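Local coordinates for DNA-entry nuclease (Competence-specific nuclease) (PDB 4QGO), which probably cleaves DNA without sequence specificity, as a beta-beta-alpha metal nuclease of the His-Me finger clan that is regarded as a virulence factor, at residues D9-Q15 / Y29-Y34. The protein carries 1 engineered substitution. Residues are numbered along the deposited sequence; the frame is centred on the assembly and turned at random. Where two conformers were deposited one is given.
Sequences DTSQEFQ and YVNGIY
Two tyrosine hydroxyls from a beta hairpin clasp the lead-in to helix 12-22. Strands 27-30, outermost in the seven-stranded antiparallel sheet, and 33-36 are joined by a type I' turn, V30 to I33 (I33 N to V30 O 3.1 Å); N31 and G32 both have positive phi. In the other segment, residues 9-10 form a loop and S11 is the N-cap, its OG 2.9 Å from F14 N. D9 (chi1 p, 63°) points its CA-to-CB bond toward the hairpin. Y29 (chi1 t) donates from OH to D9 OD2 (2.6 Å), and T10 CG2 lies over its ring, 4.0 Å from the centroid, a CH-pi contact. Y34 (chi1 m) donates from OH to D9 O (2.6 Å), with Q15 CG (chi1 m, chi2 t) 3.3 Å from that OH. The F14 (chi1 t) and Y34 rings are nearly parallel (13°) but slid apart, centroids 5.6 Å. A water links D9 OD2 to G32 O, 2.8 Å each. D9 thus accepts through carboxylate and carbonyl, tying the helix's lead-in loop to the edge hairpin, while F14 and Q15 add nonpolar contacts.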
ATOM      1  N   ASP A   9     -10.707  -7.913  -8.626  1.00  8.07           N
ATOM      2  CA  ASP A   9     -10.697  -6.489  -8.292  1.00  8.07           C
ATOM      3  C   ASP A   9     -11.924  -5.701  -8.742  1.00 10.76           C
ATOM      4  O   ASP A   9     -12.260  -4.673  -8.146  1.00 12.08           O
ATOM      5  CB  ASP A   9      -9.387  -5.822  -8.742  1.00  9.14           C
ATOM      6  CG  ASP A   9      -9.174  -5.852 -10.241  1.00 14.74           C
ATOM      7  OD1 ASP A   9      -9.863  -6.598 -10.967  1.00 15.02           O
ATOM      8  OD2 ASP A   9      -8.262  -5.127 -10.697  1.00 24.05           O
ATOM      9  N   THR A  10     -12.609  -6.205  -9.765  1.00 11.04           N
ATOM     10  CA  THR A  10     -13.749  -5.505 -10.348  1.00 10.17           C
ATOM     11  C   THR A  10     -15.084  -6.027  -9.833  1.00 14.00           C
ATOM     12  O   THR A  10     -16.140  -5.493 -10.187  1.00 17.19           O
ATOM     13  CB  THR A  10     -13.733  -5.615 -11.887  1.00 10.51           C
ATOM     14  OG1 THR A  10     -13.634  -6.994 -12.259  1.00 13.05           O
ATOM     15  CG2 THR A  10     -12.562  -4.847 -12.479  1.00 13.82           C
ATOM     16  N   SER A  11     -15.055  -7.072  -9.009  1.00 11.40           N
ATOM     17  CA  SER A  11     -16.302  -7.715  -8.597  1.00 11.34           C
ATOM     18  C   SER A  11     -17.141  -6.853  -7.658  1.00 15.85           C
ATOM     19  O   SER A  11     -16.630  -5.950  -6.992  1.00 13.38           O
ATOM     20  CB  SER A  11     -16.029  -9.058  -7.925  1.00 12.03           C
ATOM     21  OG  SER A  11     -15.508  -8.856  -6.622  1.00 13.49           O
ATOM     22  N   GLN A  12     -18.438  -7.146  -7.617  0.54 16.10           N
ATOM     23  CA  GLN A  12     -19.341  -6.492  -6.683  0.54 17.38           C
ATOM     24  C   GLN A  12     -18.879  -6.742  -5.253  0.54 13.31           C
ATOM     25  O   GLN A  12     -18.880  -5.832  -4.424  0.54 14.40           O
ATOM     26  CB  GLN A  12     -20.770  -7.016  -6.865  0.54 15.05           C
ATOM     27  CG  GLN A  12     -21.787  -6.348  -5.962  0.54 20.41           C
ATOM     28  CD  GLN A  12     -21.939  -4.872  -6.260  0.54 25.51           C
ATOM     29  OE1 GLN A  12     -22.372  -4.489  -7.347  0.54 32.40           O
ATOM     30  NE2 GLN A  12     -21.574  -4.031  -5.297  0.54 22.07           N
ATOM     31  N   GLU A  13     -18.468  -7.976  -4.981  1.00 16.28           N
ATOM     32  CA  GLU A  13     -18.020  -8.362  -3.650  1.00 12.66           C
ATOM     33  C   GLU A  13     -16.809  -7.540  -3.205  1.00 13.28           C
ATOM     34  O   GLU A  13     -16.782  -7.028  -2.080  1.00 13.33           O
ATOM     35  CB  GLU A  13     -17.698  -9.858  -3.578  1.00 14.07           C
ATOM     36  CG  GLU A  13     -17.427 -10.329  -2.159  1.00 19.23           C
ATOM     37  CD  GLU A  13     -17.327 -11.837  -2.050  1.00 30.10           C
ATOM     38  OE1 GLU A  13     -17.732 -12.533  -3.006  1.00 51.74           O
ATOM     39  OE2 GLU A  13     -16.836 -12.328  -1.012  1.00 24.49           O
ATOM     40  N   PHE A  14     -15.823  -7.402  -4.090  1.00 12.77           N
ATOM     41  CA  PHE A  14     -14.674  -6.562  -3.775  1.00  9.54           C
ATOM     42  C   PHE A  14     -15.128  -5.146  -3.450  1.00 11.88           C
ATOM     43  O   PHE A  14     -14.681  -4.549  -2.462  1.00 11.29           O
ATOM     44  CB  PHE A  14     -13.663  -6.527  -4.929  1.00  8.32           C
ATOM     45  CG  PHE A  14     -12.412  -5.764  -4.595  1.00  9.34           C
ATOM     46  CD1 PHE A  14     -12.390  -4.378  -4.668  1.00 11.86           C
ATOM     47  CD2 PHE A  14     -11.269  -6.433  -4.183  1.00  9.88           C
ATOM     48  CE1 PHE A  14     -11.261  -3.675  -4.328  1.00  9.86           C
ATOM     49  CE2 PHE A  14     -10.138  -5.725  -3.843  1.00  8.46           C
ATOM     50  CZ  PHE A  14     -10.134  -4.358  -3.921  1.00  9.32           C
ATOM     51  N   GLN A  15     -16.007  -4.606  -4.288  1.00 11.56           N
ATOM     52  CA  GLN A  15     -16.468  -3.236  -4.108  1.00 12.34           C
ATOM     53  C   GLN A  15     -17.260  -3.053  -2.814  1.00 10.98           C
ATOM     54  O   GLN A  15     -17.159  -2.014  -2.168  1.00 11.78           O
ATOM     55  CB  GLN A  15     -17.277  -2.764  -5.325  1.00 14.16           C
ATOM     56  CG  GLN A  15     -16.424  -2.611  -6.569  1.00 12.75           C
ATOM     57  CD  GLN A  15     -17.207  -2.194  -7.795  1.00 20.69           C
ATOM     58  OE1 GLN A  15     -17.909  -1.186  -7.780  1.00 29.81           O
ATOM     59  NE2 GLN A  15     -17.100  -2.976  -8.864  1.00 21.42           N
ATOM     60  N   TYR A  29     -13.151   2.744 -10.587  1.00  6.86           N
ATOM     61  CA  TYR A  29     -12.048   1.922 -11.059  1.00  6.60           C
ATOM     62  C   TYR A  29     -11.427   2.590 -12.267  1.00 11.32           C
ATOM     63  O   TYR A  29     -12.108   2.884 -13.245  1.00 11.34           O
ATOM     64  CB  TYR A  29     -12.573   0.549 -11.442  1.00 11.22           C
ATOM     65  CG  TYR A  29     -11.520  -0.487 -11.756  1.00  9.06           C
ATOM     66  CD1 TYR A  29     -11.004  -1.291 -10.753  1.00 11.66           C
ATOM     67  CD2 TYR A  29     -11.064  -0.679 -13.058  1.00  9.01           C
ATOM     68  CE1 TYR A  29     -10.061  -2.263 -11.028  1.00 13.17           C
ATOM     69  CE2 TYR A  29     -10.114  -1.663 -13.346  1.00  9.38           C
ATOM     70  CZ  TYR A  29      -9.625  -2.442 -12.321  1.00 12.30           C
ATOM     71  OH  TYR A  29      -8.691  -3.422 -12.591  1.00 14.74           O
ATOM     72  N   VAL A  30     -10.130   2.848 -12.190  1.00  8.16           N
ATOM     73  CA  VAL A  30      -9.429   3.451 -13.301  1.00  7.54           C
ATOM     74  C   VAL A  30      -7.986   2.981 -13.289  1.00  6.30           C
ATOM     75  O   VAL A  30      -7.328   2.997 -12.248  1.00  7.47           O
ATOM     76  CB  VAL A  30      -9.552   4.994 -13.281  1.00 15.44           C
ATOM     77  CG1 VAL A  30      -9.088   5.550 -11.957  1.00 18.47           C
ATOM     78  CG2 VAL A  30      -8.796   5.627 -14.433  1.00 22.27           C
ATOM     79  N   ASN A  31      -7.489   2.564 -14.448  0.70  6.48           N
ATOM     80  CA  ASN A  31      -6.094   2.152 -14.573  0.70  7.43           C
ATOM     81  C   ASN A  31      -5.720   1.048 -13.592  0.70  8.10           C
ATOM     82  O   ASN A  31      -4.609   1.047 -13.068  0.70  9.39           O
ATOM     83  CB  ASN A  31      -5.149   3.338 -14.334  0.70 12.15           C
ATOM     84  CG  ASN A  31      -5.339   4.463 -15.329  0.70 16.99           C
ATOM     85  OD1 ASN A  31      -5.669   5.591 -14.951  0.70 18.58           O
ATOM     86  ND2 ASN A  31      -5.092   4.178 -16.600  0.70  6.80           N
ATOM     87  N   GLY A  32      -6.651   0.144 -13.299  1.00  6.64           N
ATOM     88  CA  GLY A  32      -6.338  -0.993 -12.454  1.00  6.72           C
ATOM     89  C   GLY A  32      -6.489  -0.751 -10.963  1.00  7.65           C
ATOM     90  O   GLY A  32      -6.321  -1.672 -10.171  1.00  8.97           O
ATOM     91  N   ILE A  33      -6.829   0.472 -10.565  1.00  6.10           N
ATOM     92  CA  ILE A  33      -6.955   0.781  -9.141  1.00  5.41           C
ATOM     93  C   ILE A  33      -8.284   1.484  -8.864  1.00  5.83           C
ATOM     94  O   ILE A  33      -9.024   1.787  -9.800  1.00  6.22           O
ATOM     95  CB  ILE A  33      -5.729   1.581  -8.620  1.00  6.33           C
ATOM     96  CG1 ILE A  33      -5.478   2.873  -9.415  1.00  6.15           C
ATOM     97  CG2 ILE A  33      -4.471   0.706  -8.731  1.00 10.12           C
ATOM     98  CD1 ILE A  33      -6.436   4.030  -9.119  1.00  8.70           C
ATOM     99  N   TYR A  34      -8.596   1.730  -7.595  1.00  4.82           N
ATOM    100  CA  TYR A  34      -9.770   2.531  -7.258  1.00  5.27           C
ATOM    101  C   TYR A  34      -9.343   3.913  -6.794  1.00  5.42           C
ATOM    102  O   TYR A  34      -8.629   4.054  -5.794  1.00  7.21           O
ATOM    103  CB  TYR A  34     -10.629   1.839  -6.190  1.00  7.06           C
ATOM    104  CG  TYR A  34     -11.427   0.682  -6.733  1.00  5.99           C
ATOM    105  CD1 TYR A  34     -12.681   0.884  -7.296  1.00  7.66           C
ATOM    106  CD2 TYR A  34     -10.927  -0.611  -6.693  1.00  6.75           C
ATOM    107  CE1 TYR A  34     -13.409  -0.174  -7.813  1.00 10.15           C
ATOM    108  CE2 TYR A  34     -11.648  -1.675  -7.210  1.00  9.74           C
ATOM    109  CZ  TYR A  34     -12.891  -1.449  -7.760  1.00  9.23           C
ATOM    110  OH  TYR A  34     -13.616  -2.504  -8.272  1.00 11.06           O
TER
HETATM  111  O   HOH W   1      -5.631  -4.365 -10.440  1.00 20.26           O